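Local coordinates for protein purine nucleoside phosphorylase (Thermus thermophilus, PDB 6TK9) that probably catalyses the reversible phosphorolysis of purine nucleosides such as inosine and guanosine to the free base and ribose 1-phosphate, at residues A[155-158]-A[159-163]; A[164-167]-A[168-172]; A[197-200]-A[201-205]; A[217-221]-A[222-226]. All blocks are in the same frame, centred on the assembly; numbering follows the deposited sequence.

Contact 1 (A[155-158]-A[159-163])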
loop_
_atom_site.group_PDB
_atom_site.type_symbol
_atom_site.label_atom_id
_atom_site.label_comp_id
_atom_site.label_asym_id
_atom_site.label_seq_id
_atom_site.Cartn_x
_atom_site.Cartn_y
_atom_site.Cartn_z
ATOM N N MET A 155 21.627 -7.590 9.511
ATOM C CA MET A 155 20.986 -8.548 8.578
ATOM C C MET A 155 20.869 -7.954 7.167
ATOM O O MET A 155 20.264 -8.583 6.286
ATOM C CB MET A 155 19.614 -8.915 9.133
ATOM C CG MET A 155 19.717 -9.636 10.473
ATOM S SD MET A 155 20.789 -11.105 10.468
ATOM C CE MET A 155 19.879 -12.115 9.306
ATOM N N PHE A 156 21.492 -6.803 6.932
ATOM C CA PHE A 156 21.800 -6.295 5.573
ATOM C C PHE A 156 22.781 -7.260 4.906
ATOM O O PHE A 156 23.719 -7.739 5.586
ATOM C CB PHE A 156 22.399 -4.892 5.646
ATOM C CG PHE A 156 21.401 -3.775 5.762
ATOM C CD1 PHE A 156 20.169 -3.968 6.369
ATOM C CD2 PHE A 156 21.708 -2.514 5.275
ATOM C CE1 PHE A 156 19.279 -2.916 6.508
ATOM C CE2 PHE A 156 20.805 -1.464 5.396
ATOM C CZ PHE A 156 19.595 -1.669 6.013
ATOM N N GLU A 157 22.570 -7.543 3.618
ATOM C CA GLU A 157 23.424 -8.477 2.842
ATOM C C GLU A 157 23.428 -9.810 3.597
ATOM O O GLU A 157 24.490 -10.428 3.677
ATOM C CB GLU A 157 24.846 -7.912 2.684
ATOM C CG GLU A 157 24.983 -6.863 1.593
ATOM C CD GLU A 157 24.192 -5.583 1.827
ATOM O OE1 GLU A 157 24.516 -4.877 2.800
ATOM O OE2 GLU A 157 23.231 -5.302 1.047
ATOM N N ALA A 158 22.292 -10.205 4.178
ATOM C CA ALA A 158 22.140 -11.493 4.896
ATOM C C ALA A 158 22.454 -12.611 3.896
ATOM O O ALA A 158 23.287 -13.499 4.193
ATOM C CB ALA A 158 20.750 -11.631 5.467
ATOM N N TYR A 159 21.838 -12.532 2.721
ATOM C CA TYR A 159 22.169 -13.383 1.561
ATOM C C TYR A 159 23.426 -12.792 0.902
ATOM O O TYR A 159 23.387 -11.616 0.449
ATOM C CB TYR A 159 20.920 -13.511 0.705
ATOM C CG TYR A 159 19.786 -14.282 1.348
ATOM C CD1 TYR A 159 19.842 -15.666 1.480
ATOM C CD2 TYR A 159 18.618 -13.652 1.752
ATOM C CE1 TYR A 159 18.784 -16.389 2.011
ATOM C CE2 TYR A 159 17.550 -14.363 2.276
ATOM C CZ TYR A 159 17.640 -15.733 2.420
ATOM O OH TYR A 159 16.608 -16.446 2.941
ATOM N N ASP A 160 24.534 -13.552 0.938
ATOM C CA ASP A 160 25.865 -13.122 0.441
ATOM C C ASP A 160 25.716 -12.602 -0.978
ATOM O O ASP A 160 25.164 -13.298 -1.826
ATOM C CB ASP A 160 26.918 -14.232 0.451
ATOM C CG ASP A 160 28.310 -13.709 0.096
ATOM O OD1 ASP A 160 28.657 -13.770 -1.106
ATOM O OD2 ASP A 160 29.037 -13.238 1.019
ATOM N N PRO A 161 26.185 -11.356 -1.240
ATOM C CA PRO A 161 26.145 -10.761 -2.577
ATOM C C PRO A 161 27.045 -11.457 -3.614
ATOM O O PRO A 161 26.653 -11.468 -4.767
ATOM C CB PRO A 161 26.632 -9.321 -2.352
ATOM C CG PRO A 161 26.434 -9.090 -0.887
ATOM C CD PRO A 161 26.735 -10.423 -0.248
ATOM N N GLU A 162 28.202 -12.008 -3.217
ATOM C CA GLU A 162 29.095 -12.736 -4.171
ATOM C C GLU A 162 28.398 -14.040 -4.601
ATOM O O GLU A 162 28.472 -14.410 -5.801
ATOM C CB GLU A 162 30.490 -13.016 -3.588
ATOM C CG GLU A 162 31.510 -11.882 -3.732
ATOM C CD GLU A 162 32.973 -12.313 -3.559
ATOM O OE1 GLU A 162 33.410 -12.522 -2.397
ATOM O OE2 GLU A 162 33.684 -12.463 -4.591
ATOM N N LEU A 163 27.716 -14.712 -3.671
ATOM C CA LEU A 163 27.041 -15.996 -3.962
ATOM C C LEU A 163 25.816 -15.740 -4.839
ATOM O O LEU A 163 25.456 -16.653 -5.608
ATOM C CB LEU A 163 26.688 -16.686 -2.647
ATOM C CG LEU A 163 27.895 -17.083 -1.792
ATOM C CD1 LEU A 163 27.493 -18.004 -0.659
ATOM C CD2 LEU A 163 28.976 -17.752 -2.632
#
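Glu157, with positive phi (56°), is the third residue of a type II beta turn running from Met155 to Ala158, after which the chain passes through Ala158 and Tyr159 and brings the ring of Pro161 up to the Glu157 side chain. There Glu157 CG lies 3.6 Å from Pro161 CG, the stem of the glutamate crossing the pyrrolidine ring at about a right angle. The meeting is purely aliphatic. Because the Glu157 chain bends at chi2 (64°), the carboxylate turns away from the proline, and OE2 forms a salt bridge with Arg194 of the second subunit.

Pro161 opens helix 161-173, and Asp160 stands just before it as the N-cap. Its OD1 accepts from Leu163 N at 2.9 Å, through the anti lone pair, and more weakly from Glu162 N at 2.8 Å, where the angle is only 117°. One carboxylate oxygen thus serves two amide N-H groups in the first turn of the helix.

Between the turn and the cap, Tyr159 points its CB away from the turn, and the ring reaches strand 124-133: Tyr159 OH is hydrogen-bonded to His128 ND1, and the two rings meet nearly perpendicular. Ala158 and Tyr159 also pack on Tyr131 of that strand and on Val216 of helix 213-222.

Contact 2 (A[164-167]-A[168-172])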
loop_
_atom_site.group_PDB
_atom_site.type_symbol
_atom_site.label_atom_id
_atom_site.label_comp_id
_atom_site.label_asym_id
_atom_site.label_seq_id
_atom_site.Cartn_x
_atom_site.Cartn_y
_atom_site.Cartn_z
ATOM N N ILE A 164 25.213 -14.548 -4.751
ATOM C CA ILE A 164 24.034 -14.181 -5.586
ATOM C C ILE A 164 24.512 -14.036 -7.035
ATOM O O ILE A 164 23.811 -14.521 -7.959
ATOM C CB ILE A 164 23.320 -12.922 -5.033
ATOM C CG1 ILE A 164 22.352 -13.309 -3.906
ATOM C CG2 ILE A 164 22.612 -12.122 -6.126
ATOM C CD1 ILE A 164 22.098 -12.208 -2.901
ATOM N N GLU A 165 25.650 -13.374 -7.228
ATOM C CA GLU A 165 26.220 -13.166 -8.582
ATOM C C GLU A 165 26.557 -14.550 -9.143
ATOM O O GLU A 165 26.226 -14.803 -10.333
ATOM C CB GLU A 165 27.419 -12.208 -8.559
ATOM C CG GLU A 165 27.059 -10.771 -8.196
ATOM C CD GLU A 165 26.666 -9.821 -9.327
ATOM O OE1 GLU A 165 25.775 -10.173 -10.156
ATOM O OE2 GLU A 165 27.239 -8.702 -9.368
ATOM N N LEU A 166 27.137 -15.418 -8.310
ATOM C CA LEU A 166 27.541 -16.791 -8.712
ATOM C C LEU A 166 26.304 -17.575 -9.151
ATOM O O LEU A 166 26.360 -18.252 -10.197
ATOM C CB LEU A 166 28.244 -17.500 -7.549
ATOM C CG LEU A 166 28.798 -18.876 -7.910
ATOM C CD1 LEU A 166 30.081 -18.737 -8.725
ATOM C CD2 LEU A 166 29.036 -19.719 -6.674
ATOM N N ALA A 167 25.238 -17.494 -8.360
ATOM C CA ALA A 167 23.961 -18.190 -8.601
ATOM C C ALA A 167 23.419 -17.730 -9.952
ATOM O O ALA A 167 22.851 -18.583 -10.663
ATOM C CB ALA A 167 22.983 -17.934 -7.472
ATOM N N ARG A 168 23.609 -16.452 -10.304
ATOM C CA ARG A 168 23.141 -15.885 -11.602
ATOM C C ARG A 168 23.997 -16.421 -12.755
ATOM O O ARG A 168 23.417 -16.856 -13.771
ATOM C CB ARG A 168 23.160 -14.355 -11.567
ATOM C CG ARG A 168 21.979 -13.759 -10.820
ATOM C CD ARG A 168 22.304 -12.383 -10.311
ATOM N NE ARG A 168 21.108 -11.780 -9.739
ATOM C CZ ARG A 168 21.079 -10.608 -9.119
ATOM N NH1 ARG A 168 22.188 -9.901 -8.997
ATOM N NH2 ARG A 168 19.944 -10.147 -8.625
ATOM N N LYS A 169 25.322 -16.406 -12.592
ATOM C CA LYS A 169 26.295 -16.903 -13.601
ATOM C C LYS A 169 25.968 -18.372 -13.923
ATOM O O LYS A 169 25.859 -18.737 -15.124
ATOM C CB LYS A 169 27.719 -16.698 -13.076
ATOM C CG LYS A 169 28.809 -16.749 -14.136
ATOM C CD LYS A 169 30.068 -16.012 -13.734
ATOM C CE LYS A 169 31.222 -16.278 -14.677
ATOM N NZ LYS A 169 31.550 -17.722 -14.720
ATOM N N VAL A 170 25.746 -19.194 -12.899
ATOM C CA VAL A 170 25.567 -20.656 -13.109
ATOM C C VAL A 170 24.231 -20.895 -13.811
ATOM O O VAL A 170 24.167 -21.835 -14.603
ATOM C CB VAL A 170 25.700 -21.454 -11.802
ATOM C CG1 VAL A 170 25.331 -22.927 -11.985
ATOM C CG2 VAL A 170 27.091 -21.306 -11.208
ATOM N N ALA A 171 23.208 -20.093 -13.551
ATOM C CA ALA A 171 21.884 -20.247 -14.209
ATOM C C ALA A 171 22.017 -19.969 -15.711
ATOM O O ALA A 171 21.571 -20.818 -16.520
ATOM C CB ALA A 171 20.857 -19.338 -13.585
ATOM N N ARG A 172 22.627 -18.834 -16.065
ATOM C CA ARG A 172 22.941 -18.463 -17.475
ATOM C C ARG A 172 23.652 -19.640 -18.151
ATOM O O ARG A 172 23.070 -20.173 -19.101
ATOM C CB ARG A 172 23.722 -17.147 -17.497
ATOM C CG ARG A 172 22.823 -15.955 -17.195
ATOM C CD ARG A 172 23.390 -14.664 -16.630
ATOM N NE ARG A 172 24.826 -14.494 -16.436
ATOM C CZ ARG A 172 25.362 -13.783 -15.430
ATOM N NH1 ARG A 172 24.584 -13.199 -14.530
ATOM N NH2 ARG A 172 26.677 -13.676 -15.312
#
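Ile164 lays its CG2 methyl over the centre of one face of the Arg168 guanidinium, 3.7 Å from Arg168 CZ. The two side chains, one helical turn apart, run side by side and point the same way. Extended from CG to NE (chi2 156°, chi3 173°), Arg168 passes alongside the Ile164 carbonyl, its CD 3.5 Å from Ile164 O, before the flat group settles on the methyl. With that face against hydrocarbon, Glu165 OE1 stands at the edge, in the guanidinium plane, 3.8 Å from Arg168 NH1, as a long and therefore loose ion pair. The carboxylate itself is turned 79° from that plane. The stronger partner of the arginine is Glu180, which forms a salt bridge with Arg168 NH2.

The tight part of the contact is the helix interior. Lys169 N donates to Glu165 O at 2.9 Å, in the carbonyl plane, and Val170 N donates to Leu166 O at the same length. Val170 CG2 also nestles 3.3 Å from Leu166 O. The apolar pair Leu166 CG and Val170 CG2, by contrast, comes no closer than 4.4 Å. Glu165 and Lys169 make up the exposed side, where the end of the lysine leads away from residues 164-167.

Helix 161-173 packs on strand 124-133 through Ile164 and Ala167, which rest on Leu127, and on helix 257-270 through Leu166 and Val170, while Arg172 reaches across to Asp175 of the third subunit in a salt bridge.

Contact 3 (A[197-200]-A[201-205])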
loop_
_atom_site.group_PDB
_atom_site.type_symbol
_atom_site.label_atom_id
_atom_site.label_comp_id
_atom_site.label_asym_id
_atom_site.label_seq_id
_atom_site.Cartn_x
_atom_site.Cartn_y
_atom_site.Cartn_z
ATOM N N LEU A 197 -2.089 -14.525 2.215
ATOM C CA LEU A 197 -1.192 -14.549 1.030
ATOM C C LEU A 197 -1.126 -13.131 0.454
ATOM O O LEU A 197 0.005 -12.652 0.166
ATOM C CB LEU A 197 -1.681 -15.535 -0.028
ATOM C CG LEU A 197 -1.543 -17.026 0.288
ATOM C CD1 LEU A 197 -2.147 -17.841 -0.854
ATOM C CD2 LEU A 197 -0.087 -17.424 0.531
ATOM N N ARG A 198 -2.288 -12.481 0.309
ATOM C CA ARG A 198 -2.383 -11.114 -0.254
ATOM C C ARG A 198 -1.554 -10.193 0.631
ATOM O O ARG A 198 -0.742 -9.434 0.085
ATOM C CB ARG A 198 -3.825 -10.613 -0.358
ATOM C CG ARG A 198 -3.963 -9.425 -1.301
ATOM C CD ARG A 198 -5.383 -8.907 -1.438
ATOM N NE ARG A 198 -5.407 -7.534 -1.944
ATOM C CZ ARG A 198 -6.240 -6.573 -1.540
ATOM N NH1 ARG A 198 -7.136 -6.803 -0.590
ATOM N NH2 ARG A 198 -6.158 -5.369 -2.082
ATOM N N LEU A 199 -1.735 -10.312 1.946
ATOM C CA LEU A 199 -1.042 -9.468 2.947
ATOM C C LEU A 199 0.478 -9.599 2.729
ATOM O O LEU A 199 1.155 -8.540 2.657
ATOM C CB LEU A 199 -1.534 -9.895 4.333
ATOM C CG LEU A 199 -0.643 -9.590 5.538
ATOM C CD1 LEU A 199 -1.473 -9.643 6.817
ATOM C CD2 LEU A 199 0.518 -10.554 5.632
ATOM N N LEU A 200 1.003 -10.813 2.514
ATOM C CA LEU A 200 2.482 -11.047 2.439
ATOM C C LEU A 200 3.034 -10.585 1.085
ATOM O O LEU A 200 4.168 -10.090 1.055
ATOM C CB LEU A 200 2.817 -12.525 2.664
ATOM C CG LEU A 200 2.535 -13.054 4.065
ATOM C CD1 LEU A 200 2.569 -14.570 4.075
ATOM C CD2 LEU A 200 3.513 -12.464 5.053
ATOM N N ARG A 201 2.284 -10.750 -0.001
ATOM C CA ARG A 201 2.709 -10.240 -1.330
ATOM C C ARG A 201 2.875 -8.712 -1.238
ATOM O O ARG A 201 3.924 -8.195 -1.680
ATOM C CB ARG A 201 1.723 -10.665 -2.424
ATOM C CG ARG A 201 2.306 -10.640 -3.833
ATOM C CD ARG A 201 1.324 -11.027 -4.934
ATOM N NE ARG A 201 0.066 -10.322 -4.728
ATOM C CZ ARG A 201 -1.138 -10.788 -5.024
ATOM N NH1 ARG A 201 -1.285 -11.974 -5.592
ATOM N NH2 ARG A 201 -2.196 -10.053 -4.744
ATOM N N GLU A 202 1.908 -8.026 -0.625
ATOM C CA GLU A 202 1.765 -6.547 -0.690
ATOM C C GLU A 202 2.794 -5.915 0.269
ATOM O O GLU A 202 3.259 -4.795 -0.053
ATOM C CB GLU A 202 0.269 -6.194 -0.574
ATOM C CG GLU A 202 -0.117 -5.240 0.556
ATOM C CD GLU A 202 -1.611 -4.914 0.680
ATOM O OE1 GLU A 202 -2.384 -5.755 1.226
ATOM O OE2 GLU A 202 -2.008 -3.801 0.251
ATOM N N LEU A 203 3.242 -6.632 1.315
ATOM C CA LEU A 203 4.437 -6.255 2.128
ATOM C C LEU A 203 5.763 -6.481 1.375
ATOM O O LEU A 203 6.813 -6.122 1.957
ATOM C CB LEU A 203 4.490 -7.074 3.422
ATOM C CG LEU A 203 3.332 -6.875 4.393
ATOM C CD1 LEU A 203 3.640 -7.569 5.713
ATOM C CD2 LEU A 203 3.019 -5.394 4.593
ATOM N N GLY A 204 5.756 -7.123 0.196
ATOM C CA GLY A 204 6.952 -7.284 -0.663
ATOM C C GLY A 204 7.581 -8.674 -0.605
ATOM O O GLY A 204 8.749 -8.789 -0.952
ATOM N N ALA A 205 6.828 -9.706 -0.217
ATOM C CA ALA A 205 7.248 -11.123 -0.298
ATOM C C ALA A 205 6.986 -11.640 -1.713
ATOM O O ALA A 205 5.941 -11.273 -2.294
ATOM C CB ALA A 205 6.528 -11.962 0.732
#
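Arg201 carries its CG anti to the backbone N (chi1 -159°) and then bends at chi3 (46°), a course that folds its guanidinium back along the helix until NH2 lies 3.9 Å from Arg198 CG. Arg198 has a similar first torsion but stays extended, so its own charged group runs on past the methylene that Arg201 touches. The two guanidinium planes are 62° apart.

Along the backbone, Arg201 N donates to Leu197 O and Leu203 N to Leu199 O. Helix 194-202, which links strands 179-185 and 207-209 in a beta-alpha-beta unit, then closes with a Schellman motif: Ala205 N donates to Leu200 O at 3.0 Å and Gly204 N to Arg201 O at 2.8 Å, with positive phi at Gly204. The exit brings Ala205 CB to 4.2 Å from Leu200 CB, while Leu199 CD2 and Leu203 CD1 are 4.3 Å apart, forming a leucine surface where Leu199 packs on Ile132 of the fourth subunit and Leu203 on Leu203 of that same subunit.

The Arg201 guanidinium therefore rests against a methylene of Arg198 and not its charged end, and its charge is answered by a salt bridge from NH1 to Glu239, which probably eases the electrostatic cost of two neighbouring arginines.

Contact 4 (A[217-221]-A[222-226])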
loop_
_atom_site.group_PDB
_atom_site.type_symbol
_atom_site.label_atom_id
_atom_site.label_comp_id
_atom_site.label_asym_id
_atom_site.label_seq_id
_atom_site.Cartn_x
_atom_site.Cartn_y
_atom_site.Cartn_z
ATOM N N ILE A 217 19.423 -16.077 10.082
ATOM C CA ILE A 217 19.754 -15.150 11.209
ATOM C C ILE A 217 20.857 -15.775 12.078
ATOM O O ILE A 217 21.844 -15.076 12.392
ATOM C CB ILE A 217 18.497 -14.802 12.040
ATOM C CG1 ILE A 217 17.478 -14.022 11.209
ATOM C CG2 ILE A 217 18.883 -14.045 13.300
ATOM C CD1 ILE A 217 16.117 -13.895 11.847
ATOM N N ALA A 218 20.690 -17.040 12.463
ATOM C CA ALA A 218 21.663 -17.818 13.273
ATOM C C ALA A 218 23.044 -17.804 12.598
ATOM O O ALA A 218 24.051 -17.599 13.315
ATOM C CB ALA A 218 21.154 -19.227 13.493
ATOM N N LEU A 219 23.081 -17.986 11.274
ATOM C CA LEU A 219 24.327 -18.139 10.486
ATOM C C LEU A 219 25.005 -16.781 10.256
ATOM O O LEU A 219 26.265 -16.765 10.223
ATOM C CB LEU A 219 24.017 -18.855 9.171
ATOM C CG LEU A 219 23.877 -20.369 9.307
ATOM C CD1 LEU A 219 23.244 -20.973 8.073
ATOM C CD2 LEU A 219 25.226 -21.010 9.567
ATOM N N ARG A 220 24.258 -15.677 10.139
ATOM C CA ARG A 220 24.890 -14.335 9.948
ATOM C C ARG A 220 25.420 -13.851 11.301
ATOM O O ARG A 220 26.462 -13.159 11.332
ATOM C CB ARG A 220 23.923 -13.338 9.305
ATOM C CG ARG A 220 23.536 -13.694 7.880
ATOM C CD ARG A 220 24.655 -13.574 6.864
ATOM N NE ARG A 220 25.350 -12.304 6.931
ATOM C CZ ARG A 220 26.645 -12.163 7.138
ATOM N NH1 ARG A 220 27.435 -13.220 7.242
ATOM N NH2 ARG A 220 27.155 -10.956 7.249
ATOM N N HIS A 221 24.753 -14.233 12.389
ATOM C CA HIS A 221 25.268 -14.056 13.775
ATOM C C HIS A 221 26.703 -14.603 13.847
ATOM O O HIS A 221 27.585 -13.889 14.358
ATOM C CB HIS A 221 24.294 -14.718 14.754
ATOM C CG HIS A 221 24.704 -14.673 16.184
ATOM N ND1 HIS A 221 24.998 -15.821 16.903
ATOM C CD2 HIS A 221 24.830 -13.638 17.039
ATOM C CE1 HIS A 221 25.316 -15.488 18.143
ATOM N NE2 HIS A 221 25.226 -14.156 18.251
ATOM N N LEU A 222 26.930 -15.782 13.256
ATOM C CA LEU A 222 28.195 -16.566 13.314
ATOM C C LEU A 222 29.239 -16.032 12.335
ATOM O O LEU A 222 30.425 -16.347 12.550
ATOM C CB LEU A 222 27.873 -18.033 13.021
ATOM C CG LEU A 222 27.126 -18.721 14.156
ATOM C CD1 LEU A 222 26.546 -20.033 13.694
ATOM C CD2 LEU A 222 28.038 -18.922 15.353
ATOM N N GLY A 223 28.806 -15.282 11.311
ATOM C CA GLY A 223 29.663 -14.696 10.260
ATOM C C GLY A 223 29.806 -15.616 9.057
ATOM O O GLY A 223 30.667 -15.343 8.212
ATOM N N ALA A 224 28.996 -16.672 8.981
ATOM C CA ALA A 224 28.923 -17.599 7.830
ATOM C C ALA A 224 28.421 -16.837 6.599
ATOM O O ALA A 224 27.729 -15.824 6.778
ATOM C CB ALA A 224 28.007 -18.753 8.178
ATOM N N ARG A 225 28.764 -17.299 5.397
ATOM C CA ARG A 225 28.137 -16.839 4.136
ATOM C C ARG A 225 26.971 -17.781 3.841
ATOM O O ARG A 225 27.073 -18.948 4.202
ATOM C CB ARG A 225 29.133 -16.842 2.980
ATOM C CG ARG A 225 30.422 -16.081 3.248
ATOM C CD ARG A 225 31.538 -16.635 2.376
ATOM N NE ARG A 225 31.524 -16.053 1.048
ATOM C CZ ARG A 225 31.764 -16.694 -0.099
ATOM N NH1 ARG A 225 31.990 -18.000 -0.132
ATOM N NH2 ARG A 225 31.742 -16.007 -1.232
ATOM N N VAL A 226 25.881 -17.259 3.272
ATOM C CA VAL A 226 24.568 -17.962 3.133
ATOM C C VAL A 226 24.068 -17.737 1.702
ATOM O O VAL A 226 24.154 -16.608 1.205
ATOM C CB VAL A 226 23.524 -17.467 4.160
ATOM C CG1 VAL A 226 22.164 -18.138 3.997
ATOM C CG2 VAL A 226 23.996 -17.604 5.595
#
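Leu219 O is gripped by three successive backbone amides: Ala224 N at 3.0 Å makes the sound bond, while Gly223 N and Leu222 N donate only weakly, at angles near 120°. Gly223 N also gives a weak bond to Arg220 O at 3.2 Å. Positive phi at Gly223 lets the chain swing round this carbonyl and leave the helix.

A side-chain bond reinforces the exit. Arg220 curls at chi2 and chi3 (-69° and -50°), which brings its end back although its CB points away from residues 222-226. Its NH1 donates to Ala224 O at 2.7 Å, with the oxygen close to the guanidinium plane but the donor tilted from the plane of the carbonyl. Thus Ala224 is held at both its amide and its carbonyl by the last turn of the helix.

Leu219 supplies the apolar side of the contact. Its CD2 lies 3.8 Å from Ala224 CB, and its CB is equally far from Val226 CG2, the methyl that sits beside the valine's backbone N. Leu222 sets its CG 3.4 Å from Ala218 O and its CD1 beside Leu219 CD2, and packs on Phe100 of helix 94-102. NE2 of His221 is hydrogen-bonded to OD1 of Asn144.

Leu219 and Val226 both reach Leu109 of strand 106-115, which runs parallel to strand 225-235. The whole is a Schellman motif, with Gly223 as its C-prime residue, ending helix 213-222 and leading the chain into the mixed sheet of this phosphorylase-superfamily fold.

The four contacts follow in series along the chain. Contacts 1 and 2 share helix 161-173, the first at its N-terminal cap and the second along its body, and their centres lie about 14 Å apart. Contact 4, at the passage from helix 213-222 into strand 225-235, touches contact 1, their centres about 10 Å apart: Asp160 N and Val226 O, 3.1 Å apart, probably form a hydrogen bond, which would join a helix start to a strand start. Contact 3 ends helix 194-202, its centre about 22 Å from that of contact 1 and nearest atoms about 11 Å apart. All four contacts border neighbouring subunits, contact 4 through Ile217, linking these local turns to the six-chain assembly.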